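Local coordinates for DUF1116 domain-containing protein (Enterococcus faecalis, PDB 3CLQ) that is of unknown function but belongs to the AllG family, named for a subunit of oxamate carbamoyltransferase, at residues I256-G268 / G301-Y313. Numbering follows the deposited sequence.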
loop_
_atom_site.group_PDB
_atom_site.type_symbol
_atom_site.label_atom_id
_atom_site.label_comp_id
_atom_site.label_asym_id
_atom_site.label_seq_id
_atom_site.Cartn_x
_atom_site.Cartn_y
_atom_site.Cartn_z
ATOM N N ILE B 256 17.902 14.701 23.362
ATOM C CA ILE B 256 17.251 14.204 22.165
ATOM C C ILE B 256 17.012 15.305 21.143
ATOM O O ILE B 256 16.525 16.392 21.481
ATOM C CB ILE B 256 15.932 13.479 22.496
ATOM C CG1 ILE B 256 16.215 12.339 23.476
ATOM C CG2 ILE B 256 15.264 12.953 21.231
ATOM C CD1 ILE B 256 15.180 11.250 23.476
ATOM N N VAL B 257 17.366 15.015 19.894
ATOM C CA VAL B 257 17.128 15.937 18.782
ATOM C C VAL B 257 15.646 16.035 18.482
ATOM O O VAL B 257 15.021 15.037 18.225
ATOM C CB VAL B 257 17.832 15.455 17.508
ATOM C CG1 VAL B 257 17.523 16.374 16.356
ATOM C CG2 VAL B 257 19.326 15.419 17.717
ATOM N N THR B 258 15.062 17.220 18.503
ATOM C CA THR B 258 13.627 17.284 18.215
ATOM C C THR B 258 13.252 17.973 16.903
ATOM O O THR B 258 12.063 18.159 16.624
ATOM C CB THR B 258 12.896 17.949 19.336
ATOM O OG1 THR B 258 13.423 19.268 19.514
ATOM C CG2 THR B 258 13.111 17.162 20.600
ATOM N N THR B 259 14.260 18.330 16.110
ATOM C CA THR B 259 14.094 18.972 14.810
ATOM C C THR B 259 15.367 18.752 13.962
ATOM O O THR B 259 16.499 18.973 14.431
ATOM C CB THR B 259 13.938 20.527 14.960
ATOM O OG1 THR B 259 12.717 20.861 15.633
ATOM C CG2 THR B 259 13.978 21.221 13.595
HETATM N N MSE B 260 15.203 18.342 12.717
HETATM C CA MSE B 260 16.291 18.453 11.770
HETATM C C MSE B 260 15.671 19.112 10.569
HETATM O O MSE B 260 14.627 18.664 10.090
HETATM C CB MSE B 260 16.904 17.100 11.409
HETATM C CG MSE B 260 17.752 16.503 12.512
HETATM SE SE MSE B 260 18.782 14.892 11.993
HETATM C CE MSE B 260 17.243 13.943 11.214
ATOM N N CYS B 261 16.285 20.193 10.099
ATOM C CA CYS B 261 15.727 20.916 8.971
ATOM C C CYS B 261 16.788 21.715 8.255
ATOM O O CYS B 261 17.875 21.947 8.783
ATOM C CB CYS B 261 14.586 21.829 9.412
ATOM S SG CYS B 261 15.098 23.084 10.576
ATOM N N ARG B 262 16.465 22.127 7.036
ATOM C CA ARG B 262 17.419 22.842 6.215
ATOM C C ARG B 262 16.683 23.804 5.291
ATOM O O ARG B 262 15.506 23.603 4.988
ATOM C CB ARG B 262 18.287 21.865 5.419
ATOM C CG ARG B 262 17.520 20.757 4.799
ATOM C CD ARG B 262 17.461 19.544 5.702
ATOM N NE ARG B 262 17.361 18.332 4.898
ATOM C CZ ARG B 262 16.211 17.775 4.514
ATOM N NH1 ARG B 262 16.216 16.685 3.757
ATOM N NH2 ARG B 262 15.055 18.305 4.882
ATOM N N ASN B 263 17.382 24.861 4.878
ATOM C CA ASN B 263 16.812 25.914 4.034
ATOM C C ASN B 263 17.626 26.168 2.766
ATOM O O ASN B 263 17.598 27.266 2.224
ATOM C CB ASN B 263 16.648 27.229 4.821
ATOM C CG ASN B 263 17.959 27.747 5.382
ATOM O OD1 ASN B 263 19.030 27.487 4.839
ATOM N ND2 ASN B 263 17.879 28.476 6.480
ATOM N N GLY B 264 18.363 25.161 2.308
ATOM C CA GLY B 264 19.098 25.268 1.062
ATOM C C GLY B 264 20.445 25.919 1.261
ATOM O O GLY B 264 21.262 25.959 0.334
ATOM N N VAL B 265 20.682 26.443 2.462
ATOM C CA VAL B 265 21.952 27.072 2.778
ATOM C C VAL B 265 22.507 26.502 4.086
ATOM O O VAL B 265 23.700 26.219 4.188
ATOM C CB VAL B 265 21.809 28.621 2.890
ATOM C CG1 VAL B 265 23.141 29.274 3.211
ATOM C CG2 VAL B 265 21.240 29.219 1.613
ATOM N N GLU B 266 21.646 26.342 5.089
ATOM C CA GLU B 266 22.085 25.860 6.393
ATOM C C GLU B 266 21.274 24.691 6.916
ATOM O O GLU B 266 20.077 24.556 6.641
ATOM C CB GLU B 266 21.997 26.961 7.440
ATOM C CG GLU B 266 23.013 28.065 7.313
ATOM C CD GLU B 266 23.246 28.772 8.630
ATOM O OE1 GLU B 266 22.258 29.179 9.285
ATOM O OE2 GLU B 266 24.422 28.912 9.017
ATOM N N PHE B 267 21.930 23.860 7.713
ATOM C CA PHE B 267 21.254 22.798 8.433
ATOM C C PHE B 267 21.090 23.226 9.882
ATOM O O PHE B 267 22.003 23.841 10.477
ATOM C CB PHE B 267 22.076 21.539 8.378
ATOM C CG PHE B 267 21.287 20.332 8.524
ATOM C CD1 PHE B 267 20.936 19.584 7.412
ATOM C CD2 PHE B 267 20.839 19.927 9.776
ATOM C CE1 PHE B 267 20.168 18.434 7.556
ATOM C CE2 PHE B 267 20.083 18.782 9.915
ATOM C CZ PHE B 267 19.758 18.044 8.801
ATOM N N GLY B 268 19.929 22.913 10.449
ATOM C CA GLY B 268 19.590 23.381 11.776
ATOM C C GLY B 268 18.777 22.396 12.600
ATOM O O GLY B 268 17.786 21.808 12.135
ATOM N N GLY B 301 21.240 21.602 -5.872
ATOM C CA GLY B 301 21.350 22.560 -4.787
ATOM C C GLY B 301 21.732 21.846 -3.508
ATOM O O GLY B 301 21.743 20.609 -3.450
ATOM N N LEU B 302 22.045 22.614 -2.470
ATOM C CA LEU B 302 22.261 22.042 -1.140
ATOM C C LEU B 302 20.932 21.576 -0.494
ATOM O O LEU B 302 19.870 22.162 -0.717
ATOM C CB LEU B 302 22.985 23.043 -0.226
ATOM C CG LEU B 302 24.265 23.712 -0.753
ATOM C CD1 LEU B 302 24.215 25.219 -0.558
ATOM C CD2 LEU B 302 25.526 23.136 -0.127
ATOM N N ASP B 303 21.017 20.504 0.289
ATOM C CA ASP B 303 19.939 20.003 1.126
ATOM C C ASP B 303 18.927 21.075 1.551
ATOM O O ASP B 303 19.283 22.070 2.165
ATOM C CB ASP B 303 20.572 19.364 2.361
ATOM C CG ASP B 303 19.650 18.384 3.059
ATOM O OD1 ASP B 303 18.829 17.687 2.384
ATOM O OD2 ASP B 303 19.769 18.304 4.306
HETATM N N MSE B 304 17.653 20.854 1.249
HETATM C CA MSE B 304 16.632 21.849 1.582
HETATM C C MSE B 304 15.260 21.232 1.900
HETATM O O MSE B 304 14.767 20.398 1.151
HETATM C CB MSE B 304 16.497 22.852 0.432
HETATM C CG MSE B 304 15.577 24.043 0.715
HETATM SE SE MSE B 304 15.192 25.121 -0.894
HETATM C CE MSE B 304 14.559 23.653 -2.036
ATOM N N GLY B 305 14.651 21.655 3.005
ATOM C CA GLY B 305 13.282 21.266 3.335
ATOM C C GLY B 305 13.089 20.872 4.789
ATOM O O GLY B 305 14.054 20.685 5.514
ATOM N N ASP B 306 11.847 20.736 5.234
ATOM C CA ASP B 306 11.634 20.305 6.602
ATOM C C ASP B 306 11.411 18.791 6.700
ATOM O O ASP B 306 11.228 18.241 7.790
ATOM C CB ASP B 306 10.488 21.083 7.237
ATOM C CG ASP B 306 10.876 22.501 7.596
ATOM O OD1 ASP B 306 9.970 23.360 7.590
ATOM O OD2 ASP B 306 12.077 22.776 7.870
ATOM N N SER B 307 11.476 18.121 5.553
ATOM C CA SER B 307 11.101 16.718 5.453
ATOM C C SER B 307 11.953 15.814 6.309
ATOM O O SER B 307 11.641 14.646 6.451
ATOM C CB SER B 307 11.185 16.253 3.998
ATOM O OG SER B 307 12.378 16.737 3.399
ATOM N N ALA B 308 13.034 16.342 6.859
ATOM C CA ALA B 308 13.968 15.539 7.621
ATOM C C ALA B 308 13.443 15.308 9.026
ATOM O O ALA B 308 14.094 14.667 9.839
ATOM C CB ALA B 308 15.326 16.225 7.671
ATOM N N ILE B 309 12.262 15.836 9.317
ATOM C CA ILE B 309 11.663 15.645 10.628
ATOM C C ILE B 309 11.280 14.172 10.687
ATOM O O ILE B 309 11.188 13.539 11.733
ATOM C CB ILE B 309 10.411 16.537 10.802
ATOM C CG1 ILE B 309 9.926 16.496 12.248
ATOM C CG2 ILE B 309 9.299 16.170 9.796
ATOM C CD1 ILE B 309 10.682 17.436 13.140
ATOM N N THR B 310 11.042 13.663 9.506
ATOM C CA THR B 310 10.749 12.291 9.255
ATOM C C THR B 310 11.819 11.317 9.824
ATOM O O THR B 310 11.517 10.428 10.613
ATOM C CB THR B 310 10.555 12.183 7.726
ATOM O OG1 THR B 310 9.203 12.576 7.404
ATOM C CG2 THR B 310 10.829 10.830 7.222
ATOM N N GLU B 311 13.069 11.484 9.433
ATOM C CA GLU B 311 14.102 10.696 10.057
ATOM C C GLU B 311 14.322 11.098 11.509
ATOM O O GLU B 311 14.798 10.270 12.306
ATOM C CB GLU B 311 15.394 10.766 9.253
ATOM C CG GLU B 311 15.263 11.684 8.058
ATOM C CD GLU B 311 15.181 10.922 6.748
ATOM O OE1 GLU B 311 15.762 9.819 6.670
ATOM O OE2 GLU B 311 14.556 11.432 5.788
ATOM N N THR B 312 13.972 12.338 11.868
ATOM C CA THR B 312 14.065 12.741 13.283
ATOM C C THR B 312 13.121 11.892 14.113
ATOM O O THR B 312 13.399 11.654 15.273
ATOM C CB THR B 312 13.742 14.242 13.578
ATOM O OG1 THR B 312 14.619 15.099 12.857
ATOM C CG2 THR B 312 13.932 14.540 15.055
ATOM N N TYR B 313 12.013 11.458 13.500
ATOM C CA TYR B 313 10.955 10.663 14.126
ATOM C C TYR B 313 11.265 9.165 14.153
ATOM O O TYR B 313 10.830 8.448 15.048
ATOM C CB TYR B 313 9.634 10.856 13.369
ATOM C CG TYR B 313 8.467 10.045 13.944
ATOM C CD1 TYR B 313 7.848 10.415 15.132
ATOM C CD2 TYR B 313 8.018 8.901 13.315
ATOM C CE1 TYR B 313 6.803 9.667 15.662
ATOM C CE2 TYR B 313 6.980 8.149 13.821
ATOM C CZ TYR B 313 6.371 8.530 14.991
ATOM O OH TYR B 313 5.315 7.780 15.484
#
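R262 lies across the backbone of 303-305 and meets it with main chain and side chain together. It pairs with G305 as an antiparallel hydrogen-bonded pair: R262 N donates to G305 O and G305 N to R262 O, the latter at 2.9 Å. G305 O takes a second bond from R262 NH2 at 2.7 Å, NH2 standing above the carbonyl plane rather than on a lone pair; the two donors reach that carbonyl from opposite faces of its plane, so one oxygen is gripped twice by the same residue. The side chain gets there by setting CG between its backbone N and carbonyl carbon (chi1 44°) and bending at chi2. A salt bridge joins R262 NE to D303 OD2, though its modelled length of 2.5 Å is doubtful at this resolution; the guanidinium and carboxylate planes stand 71° apart. A308 CB and M304 C lie over opposite faces of the guanidinium, each displaced toward the rim. D303 OD2 also sits at the F267 ring edge, in its plane, near CE1.

Further along, the hydroxyl of T312 turns back along its own segment, OG1 donating to A308 O at 3.1 Å, while selenomethionine M260 bends at chi3 to bring CE against T312 OG1. M260 CB and A308 CB pack at 4.2 Å.

D306 OD1 and OD2 accept from G103 N and G50 N. Strand 304-305 edges a four-stranded antiparallel sheet beside 257-263, with helix 309-313 running nearly antiparallel to that strand (153°, axes 7.1 Å apart); strand 383-388 touches R262 and D303, and helix 234-247 touches S307 and I309.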